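Local coordinates for protein kinase A regulatory subunit, putative (Trypanosoma cruzi, PDB 6FTF) that binds 7-cyano-7-deazainosine in two cyclic nucleotide-binding domains and, as the regulatory subunit of a cAMP-independent protein kinase A, probably controls the kinase in response to nucleoside-type ligands, at residues Ala180-Phe186 with His253-Leu259; Glu198-Leu202 with Phe238-Thr244; Ala18-Pro24 with Asp139-Leu144. All coordinates share one frame. Residues are numbered along the deposited sequence.

Contact 1 of 3, residues Ala180-Phe186 with His253-Leu259; sequences ALSSEEF and HVITAKL
Start at the apolar end of this antiparallel strand pair, part of the beta-roll of the second cyclic nucleotide-binding domain. Ala180 CB meets Leu259 CD1 at 3.5 Å; Leu181 (chi1 m, chi2 t) puts CD1 4.0 Å from Ala257 CB and CD2 4.0 Å from Leu259 CB, under cover of Tyr156 and Leu160 from helix 149-160. On the other face Phe186 and Val254 pair CB to CB at 4.3 Å.

The axes of the extended segments 181-186 and 254-259 come within 4.4 Å, their N-to-C directions 143° apart. Ser182-Lys258, Glu184-Thr256 and Phe186-Val254 are hydrogen-bonded pairs; Ser183-Ala257 and Glu185-Ile255 are non-hydrogen-bonded ones, with CA atoms 4.6 and 4.4 Å apart. Lys258 N to Ser182 O is 2.8 Å, Thr256 N to Glu184 O 2.9 Å and Phe186 N to Val254 O 2.8 Å. Thr256 (chi1 p) also donates OG1 to Glu184 O at 2.9 Å.

At the polar edge Ser183 OG hydrogen-bonds Tyr156 OH. A fully extended Lys258 reaches along its face to a salt bridge, NZ to Glu184 OE2 2.8 Å, while a water joins Ser182 OG to Lys258 O. Beyond Ile255, His253 NE2 donates to Glu185 OE1 at 2.8 Å.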
loop_
_atom_site.group_PDB
_atom_site.type_symbol
_atom_site.label_atom_id
_atom_site.label_comp_id
_atom_site.label_asym_id
_atom_site.label_seq_id
_atom_site.Cartn_x
_atom_site.Cartn_y
_atom_site.Cartn_z
ATOM N N ALA A 180 0.864 -4.559 -2.517
ATOM C CA ALA A 180 1.771 -3.436 -2.738
ATOM C C ALA A 180 3.239 -3.818 -2.584
ATOM O O ALA A 180 4.103 -2.940 -2.701
ATOM C CB ALA A 180 1.425 -2.281 -1.792
ATOM N N LEU A 181 3.564 -5.091 -2.355
ATOM C CA LEU A 181 4.942 -5.499 -2.105
ATOM C C LEU A 181 5.608 -6.041 -3.358
ATOM O O LEU A 181 4.986 -6.700 -4.194
ATOM C CB LEU A 181 5.011 -6.576 -1.023
ATOM C CG LEU A 181 4.593 -6.152 0.378
ATOM C CD1 LEU A 181 4.598 -7.358 1.297
ATOM C CD2 LEU A 181 5.482 -5.074 0.929
ATOM N N SER A 182 6.905 -5.775 -3.451
ATOM C CA SER A 182 7.794 -6.449 -4.379
ATOM C C SER A 182 9.012 -6.899 -3.596
ATOM O O SER A 182 9.147 -6.593 -2.417
ATOM C CB SER A 182 8.181 -5.548 -5.562
ATOM O OG SER A 182 8.927 -4.433 -5.121
ATOM N N SER A 183 9.867 -7.682 -4.224
ATOM C CA SER A 183 11.026 -8.234 -3.534
ATOM C C SER A 183 12.314 -7.619 -4.073
ATOM O O SER A 183 12.418 -7.297 -5.256
ATOM C CB SER A 183 11.080 -9.753 -3.681
ATOM O OG SER A 183 9.955 -10.342 -3.040
ATOM N N GLU A 184 13.306 -7.470 -3.202
ATOM C CA GLU A 184 14.623 -7.023 -3.626
ATOM C C GLU A 184 15.643 -7.713 -2.747
ATOM O O GLU A 184 15.458 -7.804 -1.528
ATOM C CB GLU A 184 14.760 -5.504 -3.520
ATOM C CG GLU A 184 16.073 -5.030 -4.115
ATOM C CD GLU A 184 16.175 -3.529 -4.274
ATOM O OE1 GLU A 184 17.171 -3.080 -4.889
ATOM O OE2 GLU A 184 15.294 -2.791 -3.790
ATOM N N GLU A 185 16.724 -8.174 -3.368
ATOM C CA GLU A 185 17.795 -8.866 -2.675
ATOM C C GLU A 185 19.062 -8.019 -2.706
ATOM O O GLU A 185 19.274 -7.220 -3.628
ATOM C CB GLU A 185 18.063 -10.238 -3.296
ATOM C CG GLU A 185 16.816 -11.098 -3.357
ATOM C CD GLU A 185 17.074 -12.591 -3.555
ATOM O OE1 GLU A 185 18.222 -13.063 -3.380
ATOM O OE2 GLU A 185 16.097 -13.303 -3.878
ATOM N N PHE A 186 19.879 -8.194 -1.675
ATOM C CA PHE A 186 21.099 -7.419 -1.480
ATOM C C PHE A 186 22.215 -8.356 -1.065
ATOM O O PHE A 186 22.028 -9.206 -0.189
ATOM C CB PHE A 186 20.908 -6.368 -0.387
ATOM C CG PHE A 186 19.812 -5.372 -0.701
ATOM C CD1 PHE A 186 18.499 -5.618 -0.328
ATOM C CD2 PHE A 186 20.072 -4.215 -1.409
ATOM C CE1 PHE A 186 17.506 -4.720 -0.616
ATOM C CE2 PHE A 186 19.072 -3.323 -1.707
ATOM C CZ PHE A 186 17.782 -3.584 -1.319
ATOM N N HIS A 253 23.828 -11.816 3.017
ATOM C CA HIS A 253 22.840 -11.727 1.960
ATOM C C HIS A 253 21.496 -11.423 2.608
ATOM O O HIS A 253 21.177 -11.954 3.675
ATOM C CB HIS A 253 22.754 -13.024 1.163
ATOM C CG HIS A 253 21.902 -12.896 -0.059
ATOM N ND1 HIS A 253 22.343 -12.282 -1.214
ATOM C CD2 HIS A 253 20.616 -13.247 -0.290
ATOM C CE1 HIS A 253 21.372 -12.283 -2.109
ATOM N NE2 HIS A 253 20.314 -12.869 -1.575
ATOM N N VAL A 254 20.736 -10.527 1.989
ATOM C CA VAL A 254 19.459 -10.082 2.528
ATOM C C VAL A 254 18.394 -10.178 1.451
ATOM O O VAL A 254 18.624 -9.821 0.292
ATOM C CB VAL A 254 19.551 -8.641 3.063
ATOM C CG1 VAL A 254 18.161 -8.052 3.346
ATOM C CG2 VAL A 254 20.418 -8.587 4.297
ATOM N N ILE A 255 17.224 -10.668 1.831
ATOM C CA ILE A 255 16.046 -10.627 0.978
ATOM C C ILE A 255 15.022 -9.758 1.683
ATOM O O ILE A 255 14.759 -9.970 2.869
ATOM C CB ILE A 255 15.477 -12.033 0.727
ATOM C CG1 ILE A 255 16.533 -12.934 0.081
ATOM C CG2 ILE A 255 14.227 -11.959 -0.148
ATOM C CD1 ILE A 255 16.104 -14.379 -0.127
ATOM N N THR A 256 14.456 -8.804 0.963
ATOM C CA THR A 256 13.446 -7.910 1.512
ATOM C C THR A 256 12.163 -7.970 0.699
ATOM O O THR A 256 12.168 -8.266 -0.500
ATOM C CB THR A 256 13.894 -6.427 1.527
ATOM O OG1 THR A 256 14.031 -5.930 0.192
ATOM C CG2 THR A 256 15.200 -6.235 2.271
ATOM N N ALA A 257 11.066 -7.653 1.386
ATOM C CA ALA A 257 9.835 -7.207 0.757
ATOM C C ALA A 257 9.802 -5.695 0.894
ATOM O O ALA A 257 10.112 -5.164 1.961
ATOM C CB ALA A 257 8.603 -7.819 1.422
ATOM N N LYS A 258 9.433 -5.013 -0.176
ATOM C CA LYS A 258 9.610 -3.576 -0.351
ATOM C C LYS A 258 8.252 -2.929 -0.606
ATOM O O LYS A 258 7.491 -3.396 -1.467
ATOM C CB LYS A 258 10.530 -3.429 -1.584
ATOM C CG LYS A 258 10.944 -2.062 -2.051
ATOM C CD LYS A 258 11.927 -2.211 -3.204
ATOM C CE LYS A 258 12.464 -0.859 -3.661
ATOM N NZ LYS A 258 13.434 -1.000 -4.766
ATOM N N LEU A 259 7.962 -1.846 0.117
ATOM C CA LEU A 259 6.721 -1.092 0.020
ATOM C C LEU A 259 7.024 0.373 -0.283
ATOM O O LEU A 259 7.845 0.994 0.398
ATOM C CB LEU A 259 6.033 -1.170 1.374
ATOM C CG LEU A 259 4.738 -0.397 1.506
ATOM C CD1 LEU A 259 3.621 -1.026 0.687
ATOM C CD2 LEU A 259 4.316 -0.294 2.962
HETATM O O HOH W 1 7.473 -2.398 -4.167
#

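Contact 2 of 3, residues Glu198-Leu202 with Phe238-Thr244; sequences EGEWL and FLNNHRT
Backbone conformation sets this contact: Gly199 turns at phi/psi 80/78 just ahead of strand 201-205, and Asn241, with positive phi, takes the chain out of helix 235-240. The two segments come side by side at Glu198-Arg243 (CA-CA 4.8 Å) and Gly199-Thr244 (5.5 Å).

The van der Waals part centres on Phe238 (chi1 m, chi2 near 8°). Its ring edge meets the turn, CE1 lying 3.4 Å from Gly199 O and CZ 3.6 Å from Trp201 N, and CE2 packs 3.7 Å from Leu202 CB. Gly199 CA sits 3.6 Å from Thr244 CG2; a CB there would crowd that methyl, and the backbone angles alone call for glycine.

The electrostatic part is a long salt bridge, Glu198 OE2 to Arg243 NH1 at 3.5 Å, supported by two waters that each join the carboxylate to NH1. The guanidinium lays a face over Glu198 N and gives NE to Gly196 O.

Residues 238-244 belong to what is, in this family, the phosphate-binding cassette, and the side chain of Thr244, bonded through OG1 to His194 O, lies about 4 Å from bound 7-cyano-7-deazainosine. Phe238 fits between strand 201-205, through Leu202, and helix 264-268, where Phe264 meets it edge-to-face.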
loop_
_atom_site.group_PDB
_atom_site.type_symbol
_atom_site.label_atom_id
_atom_site.label_comp_id
_atom_site.label_asym_id
_atom_site.label_seq_id
_atom_site.Cartn_x
_atom_site.Cartn_y
_atom_site.Cartn_z
ATOM N N GLU A 198 15.576 10.936 -0.075
ATOM C CA GLU A 198 14.160 11.228 0.103
ATOM C C GLU A 198 13.484 10.246 1.033
ATOM O O GLU A 198 12.623 10.627 1.837
ATOM C CB GLU A 198 13.480 11.190 -1.266
ATOM C CG GLU A 198 12.132 11.863 -1.347
ATOM C CD GLU A 198 12.242 13.366 -1.467
ATOM O OE1 GLU A 198 11.688 14.069 -0.595
ATOM O OE2 GLU A 198 12.888 13.839 -2.426
ATOM N N GLY A 199 13.826 8.985 0.930
ATOM C CA GLY A 199 13.230 8.035 1.833
ATOM C C GLY A 199 11.839 7.668 1.361
ATOM O O GLY A 199 10.822 8.144 1.873
ATOM N N GLU A 200 11.822 6.804 0.363
ATOM C CA GLU A 200 10.657 6.462 -0.426
ATOM C C GLU A 200 10.215 5.026 -0.189
ATOM O O GLU A 200 9.137 4.629 -0.664
ATOM C CB GLU A 200 11.040 6.717 -1.904
ATOM C CG GLU A 200 10.454 5.866 -3.010
ATOM C CD GLU A 200 10.160 6.684 -4.244
ATOM O OE1 GLU A 200 10.985 7.567 -4.556
ATOM O OE2 GLU A 200 9.126 6.450 -4.902
ATOM N N TRP A 201 10.994 4.249 0.561
ATOM C CA TRP A 201 10.840 2.806 0.580
ATOM C C TRP A 201 10.925 2.242 1.988
ATOM O O TRP A 201 11.838 2.572 2.751
ATOM C CB TRP A 201 11.948 2.167 -0.245
ATOM C CG TRP A 201 11.911 2.530 -1.695
ATOM C CD1 TRP A 201 12.771 3.358 -2.366
ATOM C CD2 TRP A 201 10.978 2.045 -2.663
ATOM N NE1 TRP A 201 12.427 3.407 -3.703
ATOM C CE2 TRP A 201 11.331 2.609 -3.908
ATOM C CE3 TRP A 201 9.889 1.173 -2.604
ATOM C CZ2 TRP A 201 10.612 2.347 -5.077
ATOM C CZ3 TRP A 201 9.175 0.914 -3.770
ATOM C CH2 TRP A 201 9.552 1.486 -4.988
ATOM N N LEU A 202 9.992 1.358 2.305
ATOM C CA LEU A 202 9.992 0.604 3.546
ATOM C C LEU A 202 10.292 -0.845 3.199
ATOM O O LEU A 202 9.743 -1.387 2.233
ATOM C CB LEU A 202 8.643 0.735 4.262
ATOM C CG LEU A 202 8.471 0.071 5.626
ATOM C CD1 LEU A 202 7.420 0.806 6.461
ATOM C CD2 LEU A 202 8.080 -1.382 5.475
ATOM N N PHE A 238 8.825 8.099 6.904
ATOM C CA PHE A 238 7.412 8.128 6.539
ATOM C C PHE A 238 6.576 8.692 7.677
ATOM O O PHE A 238 5.581 9.398 7.434
ATOM C CB PHE A 238 6.875 6.721 6.271
ATOM C CG PHE A 238 7.437 5.993 5.071
ATOM C CD1 PHE A 238 8.511 6.441 4.302
ATOM C CD2 PHE A 238 6.822 4.800 4.714
ATOM C CE1 PHE A 238 8.949 5.684 3.207
ATOM C CE2 PHE A 238 7.228 4.075 3.638
ATOM C CZ PHE A 238 8.297 4.502 2.888
ATOM N N LEU A 239 6.937 8.358 8.919
ATOM C CA LEU A 239 6.202 8.810 10.098
ATOM C C LEU A 239 6.435 10.286 10.355
ATOM O O LEU A 239 5.504 11.010 10.736
ATOM C CB LEU A 239 6.647 8.017 11.328
ATOM C CG LEU A 239 6.242 6.541 11.323
ATOM C CD1 LEU A 239 6.936 5.802 12.436
ATOM C CD2 LEU A 239 4.734 6.356 11.459
ATOM N N ASN A 240 7.680 10.750 10.193
ATOM C CA ASN A 240 8.082 12.069 10.660
ATOM C C ASN A 240 8.501 13.004 9.536
ATOM O O ASN A 240 8.975 14.114 9.807
ATOM C CB ASN A 240 9.140 11.924 11.748
ATOM C CG ASN A 240 8.566 11.318 13.012
ATOM O OD1 ASN A 240 7.426 11.641 13.392
ATOM N ND2 ASN A 240 9.321 10.457 13.677
ATOM N N ASN A 241 8.300 12.604 8.286
ATOM C CA ASN A 241 8.423 13.486 7.125
ATOM C C ASN A 241 9.787 14.171 7.039
ATOM O O ASN A 241 9.898 15.400 6.969
ATOM C CB ASN A 241 7.295 14.516 7.113
ATOM C CG ASN A 241 5.961 13.903 6.845
ATOM O OD1 ASN A 241 5.809 13.077 5.957
ATOM N ND2 ASN A 241 4.973 14.307 7.619
ATOM N N HIS A 242 10.835 13.352 6.971
ATOM C CA HIS A 242 12.185 13.884 6.808
ATOM C C HIS A 242 12.992 12.947 5.914
ATOM O O HIS A 242 12.614 11.792 5.688
ATOM C CB HIS A 242 12.875 14.126 8.160
ATOM C CG HIS A 242 12.961 12.906 9.026
ATOM N ND1 HIS A 242 13.814 11.860 8.762
ATOM C CD2 HIS A 242 12.280 12.554 10.144
ATOM C CE1 HIS A 242 13.648 10.918 9.675
ATOM N NE2 HIS A 242 12.725 11.314 10.528
ATOM N N ARG A 243 14.113 13.448 5.404
ATOM C CA ARG A 243 15.019 12.623 4.617
ATOM C C ARG A 243 15.687 11.584 5.511
ATOM O O ARG A 243 15.673 11.668 6.729
ATOM C CB ARG A 243 16.042 13.501 3.886
ATOM C CG ARG A 243 15.411 14.430 2.853
ATOM C CD ARG A 243 16.435 15.258 2.122
ATOM N NE ARG A 243 17.162 14.527 1.086
ATOM C CZ ARG A 243 16.787 14.443 -0.187
ATOM N NH1 ARG A 243 15.661 14.963 -0.603
ATOM N NH2 ARG A 243 17.561 13.812 -1.060
ATOM N N THR A 244 16.294 10.583 4.892
ATOM C CA THR A 244 16.847 9.477 5.667
ATOM C C THR A 244 18.008 9.944 6.531
ATOM O O THR A 244 18.847 10.750 6.118
ATOM C CB THR A 244 17.271 8.320 4.764
ATOM O OG1 THR A 244 18.238 8.798 3.846
ATOM C CG2 THR A 244 16.097 7.716 4.010
HETATM O O HOH W 2 13.464 16.102 0.761
HETATM O O HOH W 3 15.363 15.182 -3.536
#

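Contact 3 of 3, residues Ala18-Pro24 with Asp139-Leu144; sequences AKLYQAP and DTYRNL
Ala18, at the end of helix 15-18, opens a type I beta turn closed by Tyr21 N to Ala18 O at 3.0 Å. Its CB points at the helix containing 139-144 and stands 3.5 Å from Asn143 O, with the two CA atoms 5.1 Å apart. The turn swings Lys19 and Leu20 outward and brings Tyr21 back in.

Tyr21 (chi1 t, chi2 81°) lays its ring along that helix. Asn143 CB makes a CH-pi contact over one face, 4.0 Å from the centroid of the Tyr21 ring; Asn143 itself is held by its ND2, 2.9 Å from Asp139 O. Tyr21 CD2 packs 4.0 Å from Leu144 CG, and at the far end Tyr21 OH comes 2.7 Å from Thr140 OG1, a probable hydrogen bond to a hydroxyl also bonded to Asp137. After Gln22, which points away, Ala23 CB turns in to Leu144 CD1 at 3.8 Å, with Val56 of helix 51-60 touching both side chains. Pro24 closes the run, CD 3.4 Å from Thr140 OG1.

Helix 138-145, which has a wider pi-type turn at 141-144, directly follows the last roll strand, 130-137, as the B helix does in cyclic nucleotide-binding domains; here the N-terminal lead-in to the first such domain lies across it.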
loop_
_atom_site.group_PDB
_atom_site.type_symbol
_atom_site.label_atom_id
_atom_site.label_comp_id
_atom_site.label_asym_id
_atom_site.label_seq_id
_atom_site.Cartn_x
_atom_site.Cartn_y
_atom_site.Cartn_z
ATOM N N ALA A 18 -4.542 -10.020 -23.506
ATOM C CA ALA A 18 -4.779 -8.751 -22.825
ATOM C C ALA A 18 -4.202 -7.576 -23.608
ATOM O O ALA A 18 -4.753 -6.469 -23.565
ATOM C CB ALA A 18 -4.180 -8.803 -21.421
ATOM N N LYS A 19 -3.113 -7.804 -24.351
ATOM C CA LYS A 19 -2.518 -6.742 -25.155
ATOM C C LYS A 19 -3.437 -6.285 -26.283
ATOM O O LYS A 19 -3.257 -5.180 -26.809
ATOM C CB LYS A 19 -1.179 -7.217 -25.730
ATOM N N LEU A 20 -4.410 -7.107 -26.667
ATOM C CA LEU A 20 -5.362 -6.755 -27.709
ATOM C C LEU A 20 -6.627 -6.123 -27.152
ATOM O O LEU A 20 -7.528 -5.796 -27.931
ATOM C CB LEU A 20 -5.733 -8.001 -28.519
ATOM C CG LEU A 20 -4.571 -8.720 -29.202
ATOM C CD1 LEU A 20 -5.070 -9.976 -29.897
ATOM C CD2 LEU A 20 -3.857 -7.808 -30.192
ATOM N N TYR A 21 -6.729 -5.963 -25.832
ATOM C CA TYR A 21 -7.900 -5.351 -25.214
ATOM C C TYR A 21 -7.742 -3.832 -25.190
ATOM O O TYR A 21 -6.729 -3.311 -24.707
ATOM C CB TYR A 21 -8.090 -5.876 -23.786
ATOM C CG TYR A 21 -9.220 -5.187 -23.060
ATOM C CD1 TYR A 21 -10.531 -5.572 -23.258
ATOM C CD2 TYR A 21 -8.966 -4.130 -22.196
ATOM C CE1 TYR A 21 -11.561 -4.934 -22.610
ATOM C CE2 TYR A 21 -9.990 -3.489 -21.539
ATOM C CZ TYR A 21 -11.287 -3.889 -21.756
ATOM O OH TYR A 21 -12.334 -3.272 -21.129
ATOM N N GLN A 22 -8.748 -3.128 -25.692
ATOM C CA GLN A 22 -8.799 -1.674 -25.610
ATOM C C GLN A 22 -9.853 -1.287 -24.577
ATOM O O GLN A 22 -11.034 -1.607 -24.733
ATOM C CB GLN A 22 -9.102 -1.013 -26.961
ATOM C CG GLN A 22 -8.984 0.528 -26.891
ATOM C CD GLN A 22 -9.407 1.256 -28.160
ATOM O OE1 GLN A 22 -9.062 0.853 -29.271
ATOM N NE2 GLN A 22 -10.146 2.352 -27.993
ATOM N N ALA A 23 -9.427 -0.588 -23.542
ATOM C CA ALA A 23 -10.359 -0.133 -22.534
ATOM C C ALA A 23 -11.268 0.954 -23.098
ATOM O O ALA A 23 -10.870 1.713 -23.991
ATOM C CB ALA A 23 -9.589 0.451 -21.361
ATOM N N PRO A 24 -12.480 1.084 -22.571
ATOM C CA PRO A 24 -13.299 2.241 -22.930
ATOM C C PRO A 24 -12.626 3.516 -22.473
ATOM O O PRO A 24 -11.829 3.520 -21.539
ATOM C CB PRO A 24 -14.612 2.002 -22.182
ATOM C CG PRO A 24 -14.284 1.096 -21.094
ATOM C CD PRO A 24 -13.122 0.254 -21.545
ATOM N N ASP A 139 -14.135 -6.015 -17.341
ATOM C CA ASP A 139 -13.178 -6.415 -18.370
ATOM C C ASP A 139 -11.912 -5.581 -18.287
ATOM O O ASP A 139 -10.807 -6.109 -18.443
ATOM C CB ASP A 139 -13.796 -6.325 -19.769
ATOM C CG ASP A 139 -14.816 -7.434 -20.045
ATOM O OD1 ASP A 139 -14.904 -8.391 -19.250
ATOM O OD2 ASP A 139 -15.523 -7.345 -21.077
ATOM N N THR A 140 -12.038 -4.283 -18.020
ATOM C CA THR A 140 -10.830 -3.492 -17.884
ATOM C C THR A 140 -10.039 -3.924 -16.662
ATOM O O THR A 140 -8.811 -4.005 -16.714
ATOM C CB THR A 140 -11.143 -1.995 -17.841
ATOM O OG1 THR A 140 -11.871 -1.642 -19.019
ATOM C CG2 THR A 140 -9.881 -1.190 -17.799
ATOM N N TYR A 141 -10.722 -4.175 -15.542
ATOM C CA TYR A 141 -10.014 -4.673 -14.372
ATOM C C TYR A 141 -9.266 -5.968 -14.704
ATOM O O TYR A 141 -8.070 -6.104 -14.424
ATOM C CB TYR A 141 -10.957 -4.879 -13.175
ATOM C CG TYR A 141 -10.166 -5.438 -12.015
ATOM C CD1 TYR A 141 -9.313 -4.631 -11.264
ATOM C CD2 TYR A 141 -10.174 -6.798 -11.746
ATOM C CE1 TYR A 141 -8.528 -5.172 -10.242
ATOM C CE2 TYR A 141 -9.388 -7.343 -10.735
ATOM C CZ TYR A 141 -8.574 -6.524 -9.999
ATOM O OH TYR A 141 -7.786 -7.085 -9.012
ATOM N N ARG A 142 -9.952 -6.934 -15.319
ATOM C CA ARG A 142 -9.322 -8.235 -15.536
ATOM C C ARG A 142 -8.213 -8.173 -16.571
ATOM O O ARG A 142 -7.215 -8.897 -16.445
ATOM C CB ARG A 142 -10.358 -9.283 -15.935
ATOM C CG ARG A 142 -11.353 -9.562 -14.822
ATOM C CD ARG A 142 -12.292 -10.708 -15.117
ATOM N NE ARG A 142 -11.599 -11.998 -15.131
ATOM C CZ ARG A 142 -11.474 -12.791 -16.196
ATOM N NH1 ARG A 142 -12.005 -12.460 -17.367
ATOM N NH2 ARG A 142 -10.817 -13.939 -16.082
ATOM N N ASN A 143 -8.362 -7.341 -17.601
ATOM C CA ASN A 143 -7.377 -7.308 -18.676
ATOM C C ASN A 143 -6.200 -6.408 -18.356
ATOM O O ASN A 143 -5.064 -6.735 -18.725
ATOM C CB ASN A 143 -8.016 -6.834 -19.973
ATOM C CG ASN A 143 -8.700 -7.933 -20.699
ATOM O OD1 ASN A 143 -8.071 -8.662 -21.480
ATOM N ND2 ASN A 143 -9.983 -8.095 -20.447
ATOM N N LEU A 144 -6.433 -5.272 -17.703
ATOM C CA LEU A 144 -5.389 -4.271 -17.540
ATOM C C LEU A 144 -4.865 -4.116 -16.124
ATOM O O LEU A 144 -3.747 -3.608 -15.952
ATOM C CB LEU A 144 -5.886 -2.903 -18.008
ATOM C CG LEU A 144 -6.363 -2.801 -19.450
ATOM C CD1 LEU A 144 -6.623 -1.347 -19.751
ATOM C CD2 LEU A 144 -5.352 -3.379 -20.431
#

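Contacts 1 and 2 both build the second cyclic nucleotide-binding domain, contact 2 being nested in the chain loop that contact 1 closes. Their centres are about 17 Å apart, yet they share a sheet: Leu259 N lies 2.8 Å from Leu202 O, a probable hydrogen bond, and Lys258 makes a cation-pi contact with Trp201, its CE 3.4 Å from Trp201 CD2. The 7-cyano-7-deazainosine bound in the second domain is about 4 Å from the Thr244 side chain but about 11 Å from that of Thr256, so contact 2 borders the pocket and contact 1 stands back from it. Contact 3 sits at the first domain, where segment 18-24 meets helix 138-145, its centre about 29 Å from that of contact 1 and 35 Å from that of contact 2, touching neither.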